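PDB 6OTV: putative isomerase YbhH from Escherichia coli, which probably acts as an isomerase of the PrpF family, within the diaminopimelate-epimerase clan, although its substrate and reaction have not been established. Local coordinates for residues Leu19-Leu24 and Ile62-Ser67; Val116-Ile121 and Phe129-Val134; Leu317-Ser322 and Leu331-Ile336. One frame throughout, in Å; residues are numbered along the deposited sequence.

Interaction 1: residues Leu19-Leu24 and Ile62-Ser67. With EDO (1,2-ethanediol), chain L.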
loop_
_atom_site.group_PDB
_atom_site.type_symbol
_atom_site.label_atom_id
_atom_site.label_comp_id
_atom_site.label_asym_id
_atom_site.label_seq_id
_atom_site.Cartn_x
_atom_site.Cartn_y
_atom_site.Cartn_z
ATOM N N LEU A 19 -17.959 -14.578 6.090
ATOM C CA LEU A 19 -19.056 -14.323 5.173
ATOM C C LEU A 19 -18.584 -13.429 4.038
ATOM O O LEU A 19 -17.696 -12.591 4.214
ATOM C CB LEU A 19 -20.236 -13.651 5.891
ATOM C CG LEU A 19 -20.784 -14.368 7.128
ATOM C CD1 LEU A 19 -21.736 -13.465 7.897
ATOM C CD2 LEU A 19 -21.477 -15.662 6.724
ATOM N N LEU A 20 -19.186 -13.619 2.868
ATOM C CA LEU A 20 -19.001 -12.709 1.748
ATOM C C LEU A 20 -20.001 -11.569 1.857
ATOM O O LEU A 20 -21.184 -11.791 2.132
ATOM C CB LEU A 20 -19.184 -13.436 0.415
ATOM C CG LEU A 20 -18.141 -14.489 0.048
ATOM C CD1 LEU A 20 -18.605 -15.276 -1.166
ATOM C CD2 LEU A 20 -16.801 -13.830 -0.225
ATOM N N ALA A 21 -19.522 -10.343 1.635
ATOM C CA ALA A 21 -20.393 -9.177 1.738
ATOM C C ALA A 21 -21.543 -9.221 0.740
ATOM O O ALA A 21 -22.574 -8.580 0.977
ATOM C CB ALA A 21 -19.576 -7.897 1.553
ATOM N N GLU A 22 -21.391 -9.963 -0.363
ATOM C CA GLU A 22 -22.484 -10.131 -1.317
ATOM C C GLU A 22 -23.747 -10.644 -0.639
ATOM O O GLU A 22 -24.861 -10.259 -1.009
ATOM C CB GLU A 22 -22.081 -11.107 -2.421
ATOM C CG GLU A 22 -21.231 -10.545 -3.526
ATOM C CD GLU A 22 -20.777 -11.632 -4.482
ATOM O OE1 GLU A 22 -20.978 -12.823 -4.158
ATOM O OE2 GLU A 22 -20.225 -11.299 -5.553
ATOM N N HIS A 23 -23.593 -11.527 0.343
ATOM C CA HIS A 23 -24.708 -12.264 0.916
ATOM C C HIS A 23 -25.377 -11.534 2.072
ATOM O O HIS A 23 -26.224 -12.121 2.752
ATOM C CB HIS A 23 -24.230 -13.644 1.366
ATOM C CG HIS A 23 -23.672 -14.472 0.252
ATOM N ND1 HIS A 23 -22.659 -15.389 0.436
ATOM C CD2 HIS A 23 -23.987 -14.520 -1.065
ATOM C CE1 HIS A 23 -22.374 -15.965 -0.718
ATOM N NE2 HIS A 23 -23.166 -15.457 -1.645
ATOM N N LEU A 24 -25.030 -10.271 2.300
ATOM C CA LEU A 24 -25.588 -9.489 3.388
ATOM C C LEU A 24 -26.241 -8.222 2.847
ATOM O O LEU A 24 -25.799 -7.679 1.829
ATOM C CB LEU A 24 -24.503 -9.114 4.408
ATOM C CG LEU A 24 -23.967 -10.265 5.265
ATOM C CD1 LEU A 24 -22.713 -9.849 6.016
ATOM C CD2 LEU A 24 -25.037 -10.737 6.237
ATOM N N ILE A 62 -16.407 -10.229 7.604
ATOM C CA ILE A 62 -17.125 -9.993 6.356
ATOM C C ILE A 62 -16.095 -9.611 5.300
ATOM O O ILE A 62 -15.447 -8.562 5.399
ATOM C CB ILE A 62 -18.204 -8.914 6.515
ATOM C CG1 ILE A 62 -19.189 -9.316 7.619
ATOM C CG2 ILE A 62 -18.923 -8.684 5.191
ATOM C CD1 ILE A 62 -20.154 -8.210 8.025
ATOM N N ILE A 63 -15.943 -10.463 4.286
ATOM C CA ILE A 63 -14.858 -10.365 3.315
ATOM C C ILE A 63 -15.433 -10.007 1.951
ATOM O O ILE A 63 -16.501 -10.500 1.564
ATOM C CB ILE A 63 -14.058 -11.681 3.235
ATOM C CG1 ILE A 63 -13.771 -12.237 4.636
ATOM C CG2 ILE A 63 -12.773 -11.478 2.453
ATOM C CD1 ILE A 63 -12.996 -11.303 5.528
ATOM N N SER A 64 -14.711 -9.164 1.216
ATOM C CA SER A 64 -15.101 -8.779 -0.134
ATOM C C SER A 64 -13.865 -8.297 -0.877
ATOM O O SER A 64 -12.820 -8.029 -0.278
ATOM C CB SER A 64 -16.172 -7.686 -0.117
ATOM O OG SER A 64 -15.615 -6.442 0.272
ATOM N N ARG A 65 -13.995 -8.194 -2.197
ATOM C CA ARG A 65 -12.954 -7.548 -2.984
ATOM C C ARG A 65 -12.817 -6.095 -2.550
ATOM O O ARG A 65 -13.810 -5.413 -2.287
ATOM C CB ARG A 65 -13.274 -7.635 -4.475
ATOM C CG ARG A 65 -13.078 -9.022 -5.064
ATOM C CD ARG A 65 -13.272 -9.017 -6.572
ATOM N NE ARG A 65 -13.036 -10.335 -7.154
ATOM C CZ ARG A 65 -13.969 -11.274 -7.281
ATOM N NH1 ARG A 65 -15.207 -11.044 -6.861
ATOM N NH2 ARG A 65 -13.663 -12.445 -7.823
ATOM N N SER A 66 -11.577 -5.624 -2.463
ATOM C CA SER A 66 -11.325 -4.326 -1.855
ATOM C C SER A 66 -11.820 -3.185 -2.736
ATOM O O SER A 66 -11.640 -3.192 -3.959
ATOM C CB SER A 66 -9.838 -4.146 -1.575
ATOM O OG SER A 66 -9.604 -2.863 -1.021
ATOM N N SER A 67 -12.445 -2.197 -2.097
ATOM C CA SER A 67 -12.786 -0.945 -2.757
ATOM C C SER A 67 -11.579 -0.034 -2.928
ATOM O O SER A 67 -11.659 0.940 -3.683
ATOM C CB SER A 67 -13.865 -0.208 -1.960
ATOM O OG SER A 67 -14.916 -1.083 -1.593
HETATM C C1 EDO L . -17.250 -10.349 -3.477
HETATM O O1 EDO L . -16.475 -9.155 -3.311
HETATM C C2 EDO L . -17.898 -10.737 -2.153
HETATM O O2 EDO L . -18.729 -9.667 -1.685
#
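The carbonyl oxygen of Leu-19 takes the N-H of Ile-63 in a bond of 2.8 Å between Leu-19 O and Ile-63 N, almost straight at 172°, and Ile-62 CA adds a C-H...O contact to the same oxygen. They join the parallel strands 14-20 and 59-65, with helix 28-39 in the connection between them. Two residues on from Leu-19, Ala-21 N donates to Ile-63 O at 3.0 Å, where the donor stands tilted from the carbonyl plane. Beyond Leu-20 the segment 19-24 turns off into a short 3-10 segment, and the pairing ends.

On the face that carries Leu-19 and Ile-62 the contact is apolar. Ile-62 has CG2 anti to the backbone N, and this methyl meets Ala-21 CB at 3.8 Å; a small alanine fits where the chain turns. Ile-62 CD1, at the end of the CG1 branch, lies 3.6 Å from Leu-24 CD1, and helix 28-39 covers this side through Ile-34 and Arg-31. Leu-20 and Ile-63 point to the other face, against Phe-103 of helix 94-106.

Where the strands part, a 1,2-ethanediol, probably from the crystallisation liquor, spans the two backbones. Glu-22 N makes a weak bond to its O2, and Glu-22 CG also lies beside that oxygen. The firmer hold is at the other end, with Arg-65 N 2.9 Å from the diol O1 and the N-H pointing at it with an angle of 172°.

Interaction 2: residues Val116-Ile121 and Phe129-Val134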
loop_
_atom_site.group_PDB
_atom_site.type_symbol
_atom_site.label_atom_id
_atom_site.label_comp_id
_atom_site.label_asym_id
_atom_site.label_seq_id
_atom_site.Cartn_x
_atom_site.Cartn_y
_atom_site.Cartn_z
ATOM N N VAL A 116 3.542 -19.883 -1.887
ATOM C CA VAL A 116 2.893 -18.936 -0.991
ATOM C C VAL A 116 2.096 -17.948 -1.835
ATOM O O VAL A 116 2.471 -17.628 -2.967
ATOM C CB VAL A 116 3.925 -18.206 -0.094
ATOM C CG1 VAL A 116 3.265 -17.121 0.744
ATOM C CG2 VAL A 116 4.631 -19.203 0.812
ATOM N N THR A 117 0.977 -17.483 -1.286
ATOM C CA THR A 117 0.140 -16.476 -1.927
ATOM C C THR A 117 0.063 -15.255 -1.023
ATOM O O THR A 117 -0.347 -15.363 0.138
ATOM C CB THR A 117 -1.262 -17.016 -2.211
ATOM O OG1 THR A 117 -1.167 -18.171 -3.054
ATOM C CG2 THR A 117 -2.110 -15.953 -2.898
ATOM N N ARG A 118 0.460 -14.102 -1.555
ATOM C CA ARG A 118 0.361 -12.844 -0.827
ATOM C C ARG A 118 -1.044 -12.277 -0.979
ATOM O O ARG A 118 -1.591 -12.246 -2.086
ATOM C CB ARG A 118 1.395 -11.846 -1.349
ATOM C CG ARG A 118 2.826 -12.360 -1.320
ATOM C CD ARG A 118 3.791 -11.377 -1.970
ATOM N NE ARG A 118 3.993 -10.176 -1.166
ATOM C CZ ARG A 118 4.780 -9.163 -1.518
ATOM N NH1 ARG A 118 5.440 -9.201 -2.670
ATOM N NH2 ARG A 118 4.907 -8.110 -0.718
ATOM N N VAL A 119 -1.632 -11.836 0.133
ATOM C CA VAL A 119 -2.967 -11.249 0.132
ATOM C C VAL A 119 -2.896 -9.906 0.844
ATOM O O VAL A 119 -2.565 -9.848 2.033
ATOM C CB VAL A 119 -4.008 -12.157 0.808
ATOM C CG1 VAL A 119 -5.391 -11.526 0.709
ATOM C CG2 VAL A 119 -4.000 -13.547 0.186
ATOM N N ARG A 120 -3.216 -8.834 0.125
ATOM C CA ARG A 120 -3.249 -7.492 0.693
ATOM C C ARG A 120 -4.634 -7.224 1.271
ATOM O O ARG A 120 -5.625 -7.179 0.534
ATOM C CB ARG A 120 -2.894 -6.458 -0.373
ATOM C CG ARG A 120 -1.426 -6.459 -0.742
ATOM C CD ARG A 120 -0.651 -5.535 0.173
ATOM N NE ARG A 120 0.784 -5.767 0.098
ATOM C CZ ARG A 120 1.699 -4.815 0.244
ATOM N NH1 ARG A 120 1.323 -3.561 0.456
ATOM N NH2 ARG A 120 2.988 -5.117 0.166
ATOM N N ILE A 121 -4.699 -7.041 2.586
ATOM C CA ILE A 121 -5.959 -6.927 3.311
ATOM C C ILE A 121 -6.092 -5.510 3.847
ATOM O O ILE A 121 -5.152 -4.976 4.450
ATOM C CB ILE A 121 -6.036 -7.949 4.457
ATOM C CG1 ILE A 121 -5.938 -9.375 3.909
ATOM C CG2 ILE A 121 -7.315 -7.755 5.267
ATOM C CD1 ILE A 121 -5.735 -10.423 4.985
ATOM N N PHE A 129 -3.854 -1.506 6.827
ATOM C CA PHE A 129 -3.526 -2.442 5.758
ATOM C C PHE A 129 -2.589 -3.518 6.292
ATOM O O PHE A 129 -1.574 -3.208 6.925
ATOM C CB PHE A 129 -2.885 -1.716 4.573
ATOM C CG PHE A 129 -3.841 -0.851 3.802
ATOM C CD1 PHE A 129 -4.216 0.392 4.285
ATOM C CD2 PHE A 129 -4.361 -1.280 2.589
ATOM C CE1 PHE A 129 -5.097 1.192 3.574
ATOM C CE2 PHE A 129 -5.239 -0.487 1.870
ATOM C CZ PHE A 129 -5.608 0.752 2.363
ATOM N N ILE A 130 -2.934 -4.778 6.038
ATOM C CA ILE A 130 -2.158 -5.920 6.508
ATOM C C ILE A 130 -1.917 -6.857 5.337
ATOM O O ILE A 130 -2.824 -7.111 4.535
ATOM C CB ILE A 130 -2.869 -6.673 7.657
ATOM C CG1 ILE A 130 -3.258 -5.716 8.787
ATOM C CG2 ILE A 130 -1.983 -7.788 8.197
ATOM C CD1 ILE A 130 -4.697 -5.254 8.724
ATOM N N GLU A 131 -0.695 -7.372 5.231
ATOM C CA GLU A 131 -0.387 -8.415 4.263
ATOM C C GLU A 131 -0.411 -9.767 4.962
ATOM O O GLU A 131 0.197 -9.935 6.024
ATOM C CB GLU A 131 0.971 -8.194 3.596
ATOM C CG GLU A 131 1.388 -9.373 2.721
ATOM C CD GLU A 131 2.597 -9.088 1.847
ATOM O OE1 GLU A 131 2.881 -7.903 1.568
ATOM O OE2 GLU A 131 3.261 -10.062 1.432
ATOM N N ALA A 132 -1.121 -10.721 4.369
ATOM C CA ALA A 132 -1.147 -12.098 4.838
ATOM C C ALA A 132 -0.433 -12.978 3.823
ATOM O O ALA A 132 -0.707 -12.898 2.622
ATOM C CB ALA A 132 -2.582 -12.586 5.049
ATOM N N ASP A 133 0.483 -13.809 4.307
ATOM C CA ASP A 133 1.216 -14.750 3.471
ATOM C C ASP A 133 0.695 -16.148 3.776
ATOM O O ASP A 133 0.945 -16.691 4.859
ATOM C CB ASP A 133 2.718 -14.632 3.712
ATOM C CG ASP A 133 3.249 -13.257 3.349
ATOM O OD1 ASP A 133 2.759 -12.675 2.356
ATOM O OD2 ASP A 133 4.141 -12.750 4.060
ATOM N N VAL A 134 -0.035 -16.719 2.825
ATOM C CA VAL A 134 -0.751 -17.973 3.010
ATOM C C VAL A 134 0.038 -19.096 2.353
ATOM O O VAL A 134 0.486 -18.963 1.208
ATOM C CB VAL A 134 -2.169 -17.887 2.425
ATOM C CG1 VAL A 134 -2.896 -19.213 2.586
ATOM C CG2 VAL A 134 -2.945 -16.745 3.077
#
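Glu-131 lies between Arg-118 and Arg-120, its chain crossing both obliquely. Its CG is anti to the backbone N (chi1 172°) and the chain stays extended, a reach that suits glutamate to serving two arginines. Arg-118, bent at chi3, grips the carboxylate side-on: NE meets Glu-131 OE2 at 2.7 Å, while NH2 meets Glu-131 OE1 at 3.1 Å. The two planes are turned 37° apart. NE comes to OE2 from above the carboxylate plane, whereas NH2 uses the syn lone pair of OE1.

In Arg-120, chi2 (-88°) turns CD aside; farther out, NE and NH2 both come to OE1. Both bonds are weak, with Arg-120 NH2 at 3.1 Å from Glu-131 OE1. Asp-133 lies alongside Arg-118, but Arg-118 NE and Asp-133 OD1, 4.5 Å apart, are beyond a salt bridge. Asp-133 OD1 also stands 2.8 Å from Glu-131 OE2, two acceptors with no hydrogen bond between them, and the nearby arginines probably ease their repulsion.

These charges occupy one face of an antiparallel beta hairpin, strands 116-123 and 129-135, whose backbones are bonded in pairs at Thr-117 and Val-134, Val-119 and Ala-132, and Ile-121 and Ile-130. The charged face meets the second subunit: Arg-118 NH2 forms a salt bridge with Asp-72 of that subunit, and Arg-120 NH1 bonds to the Arg-70 carbonyl there.

The opposite face is largely apolar and packs on helix 94-106 through Ile-121 and Ile-130; Thr-117, its OG1 bonded to Thr-136, is the exception. The small Ala-132 receives the Ile-121 tip, with Ile-121 CD1 3.8 Å from Ala-132 CB.

Interaction 3: residues Leu317-Ser322 and Leu331-Ile336. With EDO (1,2-ethanediol), chain O.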
loop_
_atom_site.group_PDB
_atom_site.type_symbol
_atom_site.label_atom_id
_atom_site.label_comp_id
_atom_site.label_asym_id
_atom_site.label_seq_id
_atom_site.Cartn_x
_atom_site.Cartn_y
_atom_site.Cartn_z
ATOM N N LEU A 317 3.403 -14.052 23.060
ATOM C CA LEU A 317 3.194 -13.788 21.643
ATOM C C LEU A 317 4.483 -13.245 21.049
ATOM O O LEU A 317 5.103 -12.346 21.625
ATOM C CB LEU A 317 2.041 -12.795 21.441
ATOM C CG LEU A 317 1.417 -12.645 20.052
ATOM C CD1 LEU A 317 2.019 -11.466 19.325
ATOM C CD2 LEU A 317 1.572 -13.917 19.229
ATOM N N ASP A 318 4.891 -13.800 19.909
ATOM C CA ASP A 318 6.090 -13.355 19.210
ATOM C C ASP A 318 5.732 -12.288 18.185
ATOM O O ASP A 318 4.835 -12.487 17.358
ATOM C CB ASP A 318 6.784 -14.531 18.518
ATOM C CG ASP A 318 7.591 -15.385 19.479
ATOM O OD1 ASP A 318 8.277 -14.817 20.356
ATOM O OD2 ASP A 318 7.541 -16.628 19.352
ATOM N N VAL A 319 6.426 -11.155 18.245
ATOM C CA VAL A 319 6.294 -10.090 17.258
ATOM C C VAL A 319 7.659 -9.880 16.622
ATOM O O VAL A 319 8.650 -9.660 17.327
ATOM C CB VAL A 319 5.785 -8.776 17.877
ATOM C CG1 VAL A 319 5.597 -7.720 16.789
ATOM C CG2 VAL A 319 4.490 -9.001 18.641
ATOM N N HIS A 320 7.713 -9.973 15.297
ATOM C CA HIS A 320 8.938 -9.709 14.555
ATOM C C HIS A 320 8.934 -8.254 14.106
ATOM O O HIS A 320 8.009 -7.814 13.415
ATOM C CB HIS A 320 9.072 -10.642 13.353
ATOM C CG HIS A 320 10.355 -10.467 12.599
ATOM N ND1 HIS A 320 10.436 -9.754 11.422
ATOM C CD2 HIS A 320 11.610 -10.900 12.864
ATOM C CE1 HIS A 320 11.685 -9.763 10.990
ATOM N NE2 HIS A 320 12.417 -10.451 11.847
ATOM N N LEU A 321 9.955 -7.512 14.513
ATOM C CA LEU A 321 10.127 -6.122 14.123
ATOM C C LEU A 321 11.237 -5.996 13.086
ATOM O O LEU A 321 12.131 -6.841 12.989
ATOM C CB LEU A 321 10.447 -5.248 15.338
ATOM C CG LEU A 321 9.284 -4.925 16.273
ATOM C CD1 LEU A 321 9.685 -3.824 17.232
ATOM C CD2 LEU A 321 8.059 -4.514 15.476
ATOM N N SER A 322 11.168 -4.915 12.316
ATOM C CA SER A 322 12.076 -4.680 11.203
ATOM C C SER A 322 11.942 -3.226 10.778
ATOM O O SER A 322 10.855 -2.647 10.849
ATOM C CB SER A 322 11.765 -5.618 10.029
ATOM O OG SER A 322 12.312 -5.132 8.818
ATOM N N LEU A 331 8.832 1.612 10.824
ATOM C CA LEU A 331 8.949 0.390 11.611
ATOM C C LEU A 331 7.863 -0.597 11.193
ATOM O O LEU A 331 6.674 -0.265 11.213
ATOM C CB LEU A 331 8.845 0.720 13.099
ATOM C CG LEU A 331 8.963 -0.437 14.090
ATOM C CD1 LEU A 331 10.258 -1.190 13.865
ATOM C CD2 LEU A 331 8.884 0.072 15.521
ATOM N N ARG A 332 8.266 -1.808 10.816
ATOM C CA ARG A 332 7.351 -2.824 10.311
ATOM C C ARG A 332 7.266 -3.978 11.302
ATOM O O ARG A 332 8.295 -4.482 11.765
ATOM C CB ARG A 332 7.809 -3.337 8.944
ATOM C CG ARG A 332 6.696 -3.913 8.074
ATOM C CD ARG A 332 7.275 -4.592 6.843
ATOM N NE ARG A 332 8.115 -5.725 7.220
ATOM C CZ ARG A 332 8.870 -6.415 6.372
ATOM N NH1 ARG A 332 8.897 -6.086 5.088
ATOM N NH2 ARG A 332 9.601 -7.432 6.812
ATOM N N ALA A 333 6.041 -4.395 11.617
ATOM C CA ALA A 333 5.790 -5.471 12.567
ATOM C C ALA A 333 5.050 -6.609 11.881
ATOM O O ALA A 333 4.156 -6.376 11.061
ATOM C CB ALA A 333 4.972 -4.978 13.764
ATOM N N SER A 334 5.420 -7.841 12.222
ATOM C CA SER A 334 4.742 -9.014 11.697
ATOM C C SER A 334 4.557 -10.032 12.813
ATOM O O SER A 334 5.337 -10.086 13.767
ATOM C CB SER A 334 5.511 -9.642 10.524
ATOM O OG SER A 334 6.812 -10.035 10.918
ATOM N N VAL A 335 3.504 -10.832 12.684
ATOM C CA VAL A 335 3.151 -11.850 13.665
ATOM C C VAL A 335 2.794 -13.125 12.914
ATOM O O VAL A 335 2.223 -13.073 11.819
ATOM C CB VAL A 335 1.988 -11.380 14.568
ATOM C CG1 VAL A 335 1.460 -12.521 15.420
ATOM C CG2 VAL A 335 2.439 -10.227 15.457
ATOM N N ILE A 336 3.155 -14.272 13.489
ATOM C CA ILE A 336 2.760 -15.572 12.964
ATOM C C ILE A 336 1.509 -16.031 13.701
ATOM O O ILE A 336 1.448 -15.973 14.935
ATOM C CB ILE A 336 3.890 -16.606 13.108
ATOM C CG1 ILE A 336 5.167 -16.123 12.410
ATOM C CG2 ILE A 336 3.448 -17.957 12.545
ATOM C CD1 ILE A 336 5.068 -16.079 10.900
HETATM C C1 EDO O . 10.658 -0.956 5.823
HETATM O O1 EDO O . 11.054 -0.152 6.941
HETATM C C2 EDO O . 10.159 -2.322 6.286
HETATM O O2 EDO O . 11.245 -3.081 6.832
HETATM O O HOH W 1 4.589 -14.500 15.991
HETATM O O HOH W 2 8.889 -7.805 9.854
#
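Leu-321 and Ala-333 make the closest apolar contact here, Leu-321 CD2 standing 3.6 Å from Ala-333 CB. They belong to the buried face of two antiparallel strands, which Val-319 and Val-335 extend. Leu-321 CG lies anti to the carbonyl carbon (chi1 -75°), and the small methyl of Ala-333 lets CD2 come this close. Farther along, Val-319 CG2 meets Val-335 CG2 at 4.0 Å, and the Leu-317 side chain crosses that of Val-335 at about a right angle. Helix 279-290 packs onto this face, with Ile-283 on Ala-333 and Ser-286 on Val-319, so short and branched apolar residues suit it.

The other face is polar, more exposed and held partly by water. His-320 and Ser-334 are paired through their backbones, His-320 N to Ser-334 O at 2.8 Å. Ser-334 OG lies 3.4 Å from His-320 CB. In one of two conformers of His-320, that hydroxyl also sits near the ring plane at its edge, 3.7 Å between Ser-334 OG and His-320 ND1. A water, in this conformer 2.9 Å from His-320 ND1, accepts from Arg-332 NH2 and bonds to Ser-334 OG, lying at the edges of both ring and guanidinium, in their planes. Over one face of that guanidinium come Ser-322 OG and O2 of a 1,2-ethanediol, probably from the crystallisation liquor; Ser-322 OG and the diol O2 are hydrogen-bonded at 3.0 Å.

A second water accepts from Ile-336 N. At the other end Arg-332 N reaches Ser-322 O at 2.7 Å. One helix-covered apolar face and one hydrophilic face make this an amphipathic beta hairpin, formed by strands 315-322 and 332-344.

In the fold
From the N terminus, interaction 1 comes first: strand 14-20 is followed by helix 28-39, and strand 59-65 closes the loop by returning parallel to it. Interaction 2 closes a much shorter loop, the hairpin 116-123/129-135, and interaction 3 another hairpin near the C terminus. The three follow in series, none nesting or crossing. Strand 73-80 pairs with both 59-65 and 116-123, linking interactions 1 and 2, whose centres are about 17 Å apart; helix 94-106 packs on both. Strand 158-163 lies between 129-135 and 332-344 and so connects interactions 2 and 3, with about 7 Å between their nearest atoms. All three reach the second subunit, interaction 3 only through Arg-332.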